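Local coordinates for protein HIAXHD3 (Humicola insolens, PDB 3ZXK) that probably removes arabinofuranose side chains from arabinoxylan as a family 43 glycoside hydrolase, and served as the scaffold for engineering endo-xylanase activity, at residues A[364-369]-A[405-410]; A[69-72]-A[78-81]. One frame throughout, in Å; residues are numbered along the deposited sequence.

How the contacts relate
Following the chain from the N terminus, contact 2 comes first: residues 69-72 and 78-81, both in the long loop between strands 54-58 and 87-91 of the family 43 catalytic region, close a short excursion of five residues. Contact 1 forms much later, where the loop 364-369 folds over strand 406-415 of the C-terminal concanavalin A-like region and closes a 35-residue span rich in strand. The two lie in series, neither nested nor crossed, with centres about 14 Å apart. They nevertheless meet: Tyr79 OH probably hydrogen-bonds to Phe366 O, 2.6 Å away, and Arg369 NE to Leu71 O, joining the catalytic region to the sandwich.

Contact 1: residues A[364-369]-A[405-410]; sequences DLFAAR and DRAAYI
The side chains of Leu365 and Tyr409 run antiparallel alongside each other, and the touch falls to one methyl branch, Leu365 CD2, which comes obliquely to Tyr409 CD2 at 3.9 Å. CG of Leu365 is turned anti to its backbone N (chi1 -177°), which carries the forked end down to the strand. Tyr409 reaches up from that strand with its CG between N and the carbonyl carbon (chi1 69°), and its hydroxyl bonds to Trp413 NE1. One residue along the loop, Phe366 directs its ring end at the start of the strand: CZ lies 4.2 Å from Ala407 CB and 4.1 Å from Asp405 O, both approaching the ring obliquely. This is a loop closing over a sheet of the C-terminal concanavalin A-like sandwich, with Leu427 of the adjoining strand 418-429 and Phe513 of strand 509-516, two strands away on the other side, packing on Leu365. The short 3-10 turn that presents Leu365 and Phe366 begins with an Asx turn, in which Phe366 N donates to Asp364 OD1 (3.0 Å) from above the carboxylate plane, 50° out of it. Thr436 OG1 bonds to the other carboxylate oxygen, Asp364 OD2.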
loop_
_atom_site.group_PDB
_atom_site.type_symbol
_atom_site.label_atom_id
_atom_site.label_comp_id
_atom_site.label_asym_id
_atom_site.label_seq_id
_atom_site.Cartn_x
_atom_site.Cartn_y
_atom_site.Cartn_z
ATOM N N ASP A 364 19.822 15.120 5.061
ATOM C CA ASP A 364 18.366 15.120 4.824
ATOM C C ASP A 364 17.863 13.677 4.801
ATOM O O ASP A 364 18.100 12.970 3.829
ATOM C CB ASP A 364 18.126 15.823 3.478
ATOM C CG ASP A 364 16.657 16.010 3.136
ATOM O OD1 ASP A 364 15.779 15.477 3.844
ATOM O OD2 ASP A 364 16.384 16.719 2.124
ATOM N N LEU A 365 17.118 13.252 5.833
ATOM C CA LEU A 365 16.522 11.894 5.825
ATOM C C LEU A 365 15.744 11.585 4.534
ATOM O O LEU A 365 15.767 10.475 4.042
ATOM C CB LEU A 365 15.601 11.684 7.038
ATOM C CG LEU A 365 14.973 10.284 7.170
ATOM C CD1 LEU A 365 15.947 9.107 7.221
ATOM C CD2 LEU A 365 14.083 10.254 8.406
ATOM N N PHE A 366 15.077 12.586 3.959
ATOM C CA PHE A 366 14.282 12.301 2.743
ATOM C C PHE A 366 15.141 12.021 1.510
ATOM O O PHE A 366 14.630 11.507 0.500
ATOM C CB PHE A 366 13.303 13.443 2.434
ATOM C CG PHE A 366 12.298 13.684 3.507
ATOM C CD1 PHE A 366 11.295 12.747 3.765
ATOM C CD2 PHE A 366 12.363 14.843 4.282
ATOM C CE1 PHE A 366 10.355 12.973 4.763
ATOM C CE2 PHE A 366 11.423 15.081 5.283
ATOM C CZ PHE A 366 10.431 14.141 5.524
ATOM N N ALA A 367 16.429 12.358 1.570
ATOM C CA ALA A 367 17.324 12.050 0.471
ATOM C C ALA A 367 18.022 10.715 0.665
ATOM O O ALA A 367 18.722 10.259 -0.229
ATOM C CB ALA A 367 18.351 13.158 0.298
ATOM N N ALA A 368 17.857 10.095 1.837
ATOM C CA ALA A 368 18.618 8.860 2.142
ATOM C C ALA A 368 18.054 7.652 1.432
ATOM O O ALA A 368 16.856 7.403 1.548
ATOM C CB ALA A 368 18.670 8.587 3.644
ATOM N N ARG A 369 18.921 6.849 0.811
ATOM C CA ARG A 369 18.509 5.576 0.233
ATOM C C ARG A 369 18.442 4.563 1.359
ATOM O O ARG A 369 19.040 4.747 2.429
ATOM C CB ARG A 369 19.515 5.106 -0.816
ATOM C CG ARG A 369 19.464 5.894 -2.089
ATOM C CD ARG A 369 20.643 5.540 -2.979
ATOM N NE ARG A 369 20.398 5.940 -4.349
ATOM C CZ ARG A 369 21.203 5.675 -5.377
ATOM N NH1 ARG A 369 22.342 5.015 -5.192
ATOM N NH2 ARG A 369 20.855 6.068 -6.594
ATOM N N ASP A 405 5.477 12.735 4.932
ATOM C CA ASP A 405 5.908 14.094 4.576
ATOM C C ASP A 405 6.097 15.036 5.788
ATOM O O ASP A 405 6.761 16.049 5.653
ATOM C CB ASP A 405 4.942 14.737 3.577
ATOM C CG ASP A 405 3.508 14.791 4.077
ATOM O OD1 ASP A 405 3.081 13.892 4.833
ATOM O OD2 ASP A 405 2.802 15.734 3.676
ATOM N N ARG A 406 5.491 14.719 6.933
ATOM C CA ARG A 406 5.833 15.359 8.224
ATOM C C ARG A 406 6.258 14.239 9.141
ATOM O O ARG A 406 5.439 13.423 9.548
ATOM C CB ARG A 406 4.634 16.090 8.836
ATOM C CG ARG A 406 5.022 17.007 9.998
ATOM C CD ARG A 406 3.895 17.189 10.987
ATOM N NE ARG A 406 2.893 18.095 10.427
ATOM C CZ ARG A 406 1.734 18.376 11.001
ATOM N NH1 ARG A 406 1.442 17.848 12.195
ATOM N NH2 ARG A 406 0.890 19.201 10.396
ATOM N N ALA A 407 7.544 14.188 9.463
ATOM C CA ALA A 407 8.128 13.002 10.097
ATOM C C ALA A 407 8.881 13.305 11.402
ATOM O O ALA A 407 9.248 14.431 11.679
ATOM C CB ALA A 407 9.045 12.314 9.099
ATOM N N ALA A 408 9.174 12.266 12.177
ATOM C CA ALA A 408 9.972 12.379 13.398
ATOM C C ALA A 408 10.589 11.026 13.605
ATOM O O ALA A 408 10.069 10.011 13.098
ATOM C CB ALA A 408 9.103 12.744 14.615
ATOM N N TYR A 409 11.669 10.986 14.377
ATOM C CA TYR A 409 12.335 9.735 14.663
ATOM C C TYR A 409 13.021 9.715 16.017
ATOM O O TYR A 409 13.265 10.775 16.603
ATOM C CB TYR A 409 13.318 9.356 13.567
ATOM C CG TYR A 409 14.595 10.165 13.375
ATOM C CD1 TYR A 409 15.672 10.072 14.294
ATOM C CD2 TYR A 409 14.785 10.940 12.228
ATOM C CE1 TYR A 409 16.872 10.741 14.075
ATOM C CE2 TYR A 409 15.979 11.609 11.989
ATOM C CZ TYR A 409 17.012 11.520 12.936
ATOM O OH TYR A 409 18.218 12.117 12.721
ATOM N N ILE A 410 13.281 8.501 16.514
ATOM C CA ILE A 410 14.171 8.312 17.644
ATOM C C ILE A 410 15.320 7.456 17.096
ATOM O O ILE A 410 15.097 6.504 16.317
ATOM C CB ILE A 410 13.479 7.648 18.855
ATOM C CG1 ILE A 410 14.434 7.651 20.060
ATOM C CG2 ILE A 410 12.954 6.255 18.501
ATOM C CD1 ILE A 410 13.760 7.293 21.368
#

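Contact 2: residues A[69-72]-A[78-81]; sequences YDLP and AYVK
Ala78 places its methyl over one face of the Tyr69 ring, in a CH-pi contact with CB 3.6 Å from the ring centroid and 21° off the normal. Tyr69 CG lies beside its backbone N and opposite the carbonyl carbon (chi1 -68°), which brings the ring against this methyl. The methyl is offset toward the rim and comes nearest to the CE1 corner, Ala78 CB to Tyr69 CE1 being 3.4 Å. Ala78 also opens a type II beta turn, closed by the bond from Lys81 N to Ala78 O (3.0 Å).

Tyr79 comes next. Its CB leaves away from residues 69-72, but the ring swings back so that CE2 lies 4.4 Å from Leu71 CD1, a loose apolar touch that reaches the ring obliquely. Its hydroxyl, besides its probable bond to Phe366 O, meets Asn336 ND2, while His337 meets the ring edge-to-face. Val80 fills the third position of the turn and leads to Lys81, where the two segments meet again. The tyrosine side chain of Tyr69 lies roughly perpendicular to that of Lys81, Tyr69 OH being 3.4 Å from Lys81 CB. From there the lysine chain runs out extended, its end leading away from Tyr69, and only its base shares in the contact.

The Tyr69 hydroxyl hydrogen-bonds to Glu104 OE2 and Gly82 N, so the ring is pinned at its far end as well as packed on its face. A leucine in place of Tyr69 would probably leave Glu104 and the Gly82 amide without this partner and the Ala78 methyl without its aromatic face.

Both segments belong to the loop between strands 54-58 and 87-91 of the catalytic region. Glu104 lies between strands 96-103 and 106-113, whereas Asn336 ends strand 334-336, in the sheet that also holds strand 406-415.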
loop_
_atom_site.group_PDB
_atom_site.type_symbol
_atom_site.label_atom_id
_atom_site.label_comp_id
_atom_site.label_asym_id
_atom_site.label_seq_id
_atom_site.Cartn_x
_atom_site.Cartn_y
_atom_site.Cartn_z
ATOM N N TYR A 69 13.473 6.827 -9.698
ATOM C CA TYR A 69 13.001 5.832 -8.735
ATOM C C TYR A 69 14.116 5.197 -7.913
ATOM O O TYR A 69 13.819 4.504 -6.953
ATOM C CB TYR A 69 12.109 4.770 -9.438
ATOM C CG TYR A 69 10.833 5.447 -9.867
ATOM C CD1 TYR A 69 9.751 5.570 -9.000
ATOM C CD2 TYR A 69 10.753 6.086 -11.122
ATOM C CE1 TYR A 69 8.620 6.280 -9.379
ATOM C CE2 TYR A 69 9.617 6.804 -11.507
ATOM C CZ TYR A 69 8.549 6.885 -10.632
ATOM O OH TYR A 69 7.441 7.594 -11.000
ATOM N N ASP A 70 15.380 5.456 -8.257
ATOM C CA ASP A 70 16.536 5.035 -7.460
ATOM C C ASP A 70 17.014 6.138 -6.501
ATOM O O ASP A 70 18.048 5.960 -5.848
ATOM C CB ASP A 70 17.695 4.615 -8.386
ATOM C CG ASP A 70 17.337 3.453 -9.327
ATOM O OD1 ASP A 70 16.394 2.641 -9.072
ATOM O OD2 ASP A 70 18.057 3.310 -10.345
ATOM N N LEU A 71 16.259 7.253 -6.401
ATOM C CA LEU A 71 16.553 8.373 -5.479
ATOM C C LEU A 71 18.036 8.779 -5.596
ATOM O O LEU A 71 18.813 8.673 -4.637
ATOM C CB LEU A 71 16.148 8.014 -4.033
ATOM C CG LEU A 71 16.128 9.105 -2.955
ATOM C CD1 LEU A 71 15.141 10.232 -3.295
ATOM C CD2 LEU A 71 15.745 8.462 -1.631
ATOM N N PRO A 72 18.436 9.229 -6.794
ATOM C CA PRO A 72 19.851 9.471 -7.041
ATOM C C PRO A 72 20.395 10.768 -6.429
ATOM O O PRO A 72 21.615 10.885 -6.207
ATOM C CB PRO A 72 19.927 9.555 -8.566
ATOM C CG PRO A 72 18.550 9.993 -8.994
ATOM C CD PRO A 72 17.632 9.322 -8.029
ATOM N N ALA A 78 11.220 10.697 -6.678
ATOM C CA ALA A 78 9.949 10.371 -7.333
ATOM C C ALA A 78 8.839 10.300 -6.277
ATOM O O ALA A 78 7.860 9.572 -6.432
ATOM C CB ALA A 78 10.048 9.050 -8.108
ATOM N N TYR A 79 9.006 11.048 -5.189
ATOM C CA TYR A 79 7.976 11.114 -4.157
ATOM C C TYR A 79 6.597 11.394 -4.745
ATOM O O TYR A 79 6.420 12.371 -5.486
ATOM C CB TYR A 79 8.307 12.152 -3.079
ATOM C CG TYR A 79 9.336 11.688 -2.098
ATOM C CD1 TYR A 79 9.007 10.743 -1.107
ATOM C CD2 TYR A 79 10.629 12.192 -2.143
ATOM C CE1 TYR A 79 9.965 10.328 -0.175
ATOM C CE2 TYR A 79 11.610 11.758 -1.238
ATOM C CZ TYR A 79 11.271 10.854 -0.249
ATOM O OH TYR A 79 12.238 10.434 0.636
ATOM N N VAL A 80 5.624 10.550 -4.371
ATOM C CA VAL A 80 4.199 10.723 -4.720
ATOM C C VAL A 80 3.966 10.558 -6.236
ATOM O O VAL A 80 2.904 10.890 -6.754
ATOM C CB VAL A 80 3.540 12.011 -4.120
ATOM C CG1 VAL A 80 2.029 11.855 -4.005
ATOM C CG2 VAL A 80 4.130 12.361 -2.779
ATOM N N LYS A 81 4.962 10.044 -6.939
ATOM C CA LYS A 81 4.784 9.618 -8.321
ATOM C C LYS A 81 4.574 8.108 -8.319
ATOM O O LYS A 81 3.783 7.608 -7.528
ATOM C CB LYS A 81 5.933 10.113 -9.210
ATOM C CG LYS A 81 6.007 11.653 -9.267
ATOM C CD LYS A 81 7.118 12.102 -10.188
ATOM C CE LYS A 81 7.162 13.609 -10.317
ATOM N NZ LYS A 81 8.418 14.058 -10.988
#